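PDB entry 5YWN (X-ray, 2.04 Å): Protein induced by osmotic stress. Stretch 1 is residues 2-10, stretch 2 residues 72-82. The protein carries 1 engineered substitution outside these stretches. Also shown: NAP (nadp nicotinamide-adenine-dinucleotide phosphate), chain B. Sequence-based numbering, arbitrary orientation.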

# COMPACT_ATOMS: atom_id res chain seq x y z
N THR A 2 -9.44 -25.63 1.43
CA THR A 2 -8.83 -24.32 1.59
C THR A 2 -9.30 -23.28 0.57
O THR A 2 -9.55 -23.60 -0.54
CB THR A 2 -7.32 -24.48 1.44
OG1 THR A 2 -6.85 -25.39 2.43
CG2 THR A 2 -6.60 -23.22 1.60
N THR A 3 -9.38 -22.05 0.98
CA THR A 3 -9.60 -20.94 0.11
C THR A 3 -8.32 -20.35 -0.50
O THR A 3 -7.34 -20.20 0.17
CB THR A 3 -10.27 -19.83 0.90
OG1 THR A 3 -11.41 -20.35 1.56
CG2 THR A 3 -10.66 -18.70 0.03
N SER A 4 -8.39 -19.97 -1.75
CA SER A 4 -7.30 -19.31 -2.42
C SER A 4 -7.50 -17.80 -2.59
O SER A 4 -8.53 -17.35 -2.96
CB SER A 4 -7.04 -19.95 -3.78
OG SER A 4 -6.25 -21.04 -3.65
N VAL A 5 -6.46 -17.05 -2.33
CA VAL A 5 -6.46 -15.63 -2.51
C VAL A 5 -5.54 -15.20 -3.65
O VAL A 5 -4.43 -15.55 -3.68
CB VAL A 5 -6.08 -14.91 -1.20
CG1 VAL A 5 -6.02 -13.43 -1.40
CG2 VAL A 5 -6.97 -15.30 -0.05
N PHE A 6 -6.05 -14.41 -4.57
CA PHE A 6 -5.24 -13.84 -5.62
C PHE A 6 -4.71 -12.46 -5.25
O PHE A 6 -5.46 -11.63 -4.80
CB PHE A 6 -6.00 -13.78 -6.93
CG PHE A 6 -5.14 -13.62 -8.11
CD1 PHE A 6 -4.49 -12.45 -8.35
CD2 PHE A 6 -4.94 -14.66 -8.98
CE1 PHE A 6 -3.69 -12.32 -9.44
CE2 PHE A 6 -4.13 -14.55 -10.05
CZ PHE A 6 -3.51 -13.38 -10.29
N VAL A 7 -3.42 -12.25 -5.40
CA VAL A 7 -2.80 -10.97 -5.11
C VAL A 7 -2.01 -10.44 -6.31
O VAL A 7 -1.00 -10.96 -6.65
CB VAL A 7 -1.87 -11.06 -3.90
CG1 VAL A 7 -1.22 -9.73 -3.61
CG2 VAL A 7 -2.54 -11.62 -2.67
N SER A 8 -2.49 -9.37 -6.91
CA SER A 8 -1.78 -8.72 -7.97
C SER A 8 -0.53 -7.99 -7.47
O SER A 8 -0.50 -7.56 -6.39
CB SER A 8 -2.69 -7.80 -8.76
OG SER A 8 -2.99 -6.65 -8.09
N GLY A 9 0.48 -7.87 -8.31
CA GLY A 9 1.73 -7.28 -7.91
C GLY A 9 2.39 -7.89 -6.69
O GLY A 9 2.68 -7.22 -5.77
N ALA A 10 2.59 -9.18 -6.72
CA ALA A 10 3.08 -9.92 -5.61
C ALA A 10 4.52 -9.60 -5.15
O ALA A 10 4.90 -9.93 -4.10
CB ALA A 10 2.94 -11.39 -5.86
N PRO A 72 -9.34 -21.60 -10.67
CA PRO A 72 -10.75 -21.61 -10.31
C PRO A 72 -10.96 -21.73 -8.81
O PRO A 72 -11.99 -21.45 -8.30
CB PRO A 72 -11.32 -22.80 -11.06
CG PRO A 72 -10.18 -23.60 -11.47
CD PRO A 72 -9.00 -22.70 -11.57
N GLU A 73 -9.94 -22.16 -8.13
CA GLU A 73 -9.96 -22.22 -6.69
C GLU A 73 -9.97 -20.85 -5.99
O GLU A 73 -10.30 -20.76 -4.87
CB GLU A 73 -8.86 -23.14 -6.16
CG GLU A 73 -7.49 -22.53 -6.17
CD GLU A 73 -6.78 -22.68 -7.51
OE1 GLU A 73 -7.40 -23.20 -8.43
OE2 GLU A 73 -5.60 -22.28 -7.60
N VAL A 74 -9.56 -19.81 -6.69
CA VAL A 74 -9.50 -18.48 -6.12
C VAL A 74 -10.90 -17.91 -5.94
O VAL A 74 -11.67 -17.91 -6.82
CB VAL A 74 -8.65 -17.56 -7.02
CG1 VAL A 74 -8.82 -16.09 -6.65
CG2 VAL A 74 -7.23 -17.99 -7.00
N THR A 75 -11.22 -17.48 -4.75
CA THR A 75 -12.45 -16.77 -4.48
C THR A 75 -12.33 -15.31 -3.95
O THR A 75 -13.28 -14.70 -3.69
CB THR A 75 -13.33 -17.56 -3.55
OG1 THR A 75 -12.74 -17.60 -2.29
CG2 THR A 75 -13.59 -18.97 -4.06
N ILE A 76 -11.11 -14.86 -3.74
CA ILE A 76 -10.75 -13.52 -3.30
C ILE A 76 -9.69 -12.88 -4.21
O ILE A 76 -8.75 -13.51 -4.55
CB ILE A 76 -10.22 -13.52 -1.85
CG1 ILE A 76 -11.08 -14.37 -0.94
CG2 ILE A 76 -10.01 -12.13 -1.33
CD1 ILE A 76 -12.37 -13.73 -0.54
N PHE A 77 -9.89 -11.64 -4.59
CA PHE A 77 -8.90 -10.92 -5.38
C PHE A 77 -8.47 -9.65 -4.68
O PHE A 77 -9.25 -8.80 -4.44
CB PHE A 77 -9.42 -10.62 -6.77
CG PHE A 77 -8.36 -10.24 -7.76
CD1 PHE A 77 -7.70 -9.06 -7.69
CD2 PHE A 77 -8.02 -11.11 -8.78
CE1 PHE A 77 -6.74 -8.73 -8.61
CE2 PHE A 77 -7.05 -10.80 -9.69
CZ PHE A 77 -6.41 -9.60 -9.61
N LEU A 78 -7.20 -9.54 -4.39
CA LEU A 78 -6.63 -8.31 -3.90
C LEU A 78 -5.78 -7.65 -4.98
O LEU A 78 -4.71 -8.11 -5.32
CB LEU A 78 -5.87 -8.58 -2.65
CG LEU A 78 -6.48 -9.57 -1.66
CD1 LEU A 78 -5.59 -9.88 -0.51
CD2 LEU A 78 -7.79 -9.08 -1.16
N HIS A 79 -6.29 -6.56 -5.52
CA HIS A 79 -5.61 -5.79 -6.51
C HIS A 79 -4.74 -4.69 -5.89
O HIS A 79 -5.21 -3.67 -5.49
CB HIS A 79 -6.62 -5.19 -7.47
CG HIS A 79 -6.01 -4.44 -8.60
ND1 HIS A 79 -4.86 -4.83 -9.21
CD2 HIS A 79 -6.41 -3.32 -9.24
CE1 HIS A 79 -4.57 -3.99 -10.18
NE2 HIS A 79 -5.50 -3.07 -10.22
N THR A 80 -3.47 -4.98 -5.80
CA THR A 80 -2.52 -4.08 -5.18
C THR A 80 -1.49 -3.42 -6.12
O THR A 80 -0.95 -2.43 -5.80
CB THR A 80 -1.75 -4.77 -4.03
OG1 THR A 80 -0.74 -5.58 -4.56
CG2 THR A 80 -2.63 -5.61 -3.16
N ALA A 81 -1.26 -4.03 -7.25
CA ALA A 81 -0.32 -3.50 -8.18
C ALA A 81 -0.73 -2.16 -8.76
O ALA A 81 -1.79 -1.98 -9.20
CB ALA A 81 -0.05 -4.50 -9.28
N SER A 82 0.19 -1.22 -8.69
CA SER A 82 0.07 0.08 -9.25
C SER A 82 1.44 0.69 -9.47
O SER A 82 2.32 0.44 -8.72
CB SER A 82 -0.67 1.00 -8.29
OG SER A 82 -1.60 1.74 -8.93
PA NAP B . 5.91 -0.89 -4.58
O1A NAP B . 6.66 -1.50 -3.43
O2A NAP B . 6.68 -0.29 -5.74
O5B NAP B . 4.89 -1.98 -5.17
C5B NAP B . 4.39 -1.87 -6.50
C4B NAP B . 4.30 -3.25 -7.14
O4B NAP B . 3.35 -3.23 -8.21
C3B NAP B . 5.64 -3.68 -7.72
O3B NAP B . 6.11 -4.87 -7.08
C2B NAP B . 5.41 -3.92 -9.20
O2B NAP B . 5.72 -5.26 -9.55
C1B NAP B . 3.94 -3.62 -9.45
N9A NAP B . 3.81 -2.52 -10.44
C8A NAP B . 4.21 -1.24 -10.26
N7A NAP B . 3.94 -0.49 -11.36
C5A NAP B . 3.36 -1.30 -12.27
C6A NAP B . 2.83 -1.14 -13.65
N6A NAP B . 2.87 0.05 -14.29
N1A NAP B . 2.31 -2.24 -14.24
C2A NAP B . 2.26 -3.44 -13.63
N3A NAP B . 2.73 -3.64 -12.38
C4A NAP B . 3.28 -2.63 -11.66
O3 NAP B . 4.92 0.24 -4.00
PN NAP B . 4.26 0.07 -2.54
O1N NAP B . 4.74 1.21 -1.67
O2N NAP B . 4.46 -1.36 -2.09
O5D NAP B . 2.69 0.29 -2.84
C5D NAP B . 1.80 -0.83 -2.88
C4D NAP B . 0.40 -0.36 -3.23
O4D NAP B . -0.20 0.29 -2.10
C3D NAP B . 0.40 0.63 -4.38
O3D NAP B . -0.30 0.11 -5.51
C2D NAP B . -0.27 1.89 -3.87
O2D NAP B . -1.42 2.21 -4.66
C1D NAP B . -0.68 1.60 -2.43
N1N NAP B . -0.10 2.60 -1.53
C2N NAP B . 1.10 2.38 -0.97
C3N NAP B . 1.67 3.32 -0.11
C7N NAP B . 3.01 3.06 0.51
O7N NAP B . 3.60 3.98 1.05
N7N NAP B . 3.52 1.83 0.45
C4N NAP B . 0.98 4.49 0.16
C5N NAP B . -0.26 4.70 -0.43
C6N NAP B . -0.78 3.73 -1.28
P2B NAP B . 7.20 -5.66 -10.03
O1X NAP B . 6.99 -6.87 -10.90
O2X NAP B . 7.69 -4.44 -10.76
O3X NAP B . 7.93 -5.95 -8.74
O HOH W 1 -4.22 -21.81 -5.06
O HOH W 2 1.76 -4.64 -5.18

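At the centre of this contact two phenylalanines lie side by side on one face of a parallel pair of strands. F6 and F77 are paired across the strands, and both rings adopt nearly the same rotamer (chi1 t, chi2 -70°), so their planes come within 8° of parallel. The centroids are 4.7 Å apart, but the rings are slid past each other and barely overlap; the closest approach is F6 CD1 to F77 CE2 at 3.3 Å. A flat, apolar side chain suits both positions, because two flat rings with near-parallel planes can approach closely even when slid apart. V74 adds to this cluster: its CG1 lies 3.7 Å from F6 CB, while its CG2 sits at the edge of the F6 ring, near the ring plane.

The opposite face of the sheet carries V5, V7, I76 and L78, all aliphatic. L78 reaches both valines through CD1, which is 3.7 Å from V5 CG1 and 4.1 Å from V7 CG2. V5 CG2 also packs against I76 CB at 4.1 Å, although the end of the isoleucine leads away from the neighbouring strand. Beta-branched residues such as valine and isoleucine are at home in extended backbone and pack well in a buried layer of this kind.

Between the two faces runs the backbone ladder. F6 N donates to I76 O at 2.8 Å, L78 N to F6 O at 2.8 Å, and S8 N to L78 O at 3.0 Å. F6 thus uses both its amide and its carbonyl, bonding to the residues before and after its partner F77, as parallel pairing requires. V7 CA adds a CA-H...O contact to L78 O at 3.4 Å. Near S4 the register shifts by one residue in a beta bulge. T75, with phi/psi of -118/-2°, departs from extended geometry here, yet its N still donates to S4 O at 3.2 Å.

Beyond the ladder, S8 gathers the polar contacts. Its small side chain points toward the second stretch, and its OG accepts from T80 N at 2.9 Å and from A81 N at 3.3 Å. The same OG is hydrogen-bonded to H79 ND1 at 2.8 Å, near the plane of the imidazole. A hydroxyl suits this buried spot because it can meet several polar groups at once. T80 OG1 in turn donates to S8 O at 2.7 Å, and a water bridges the same OG1 to G9 O. Glycine fits at G9 on two counts: its phi is positive (55°), and an ideal CB would lie 2.6 Å from A81 CB, a clash.

At the other end, S4 OG and E73 OE2 share a water, which lies 2.6 Å from S4 OG and donates to E73 OE2 at 2.9 Å. The water thus bridges the serine hydroxyl and the carboxylate, both polar groups suited to this edge; the direct contact of the two side chains is S4 OG to E73 CG at 3.2 Å.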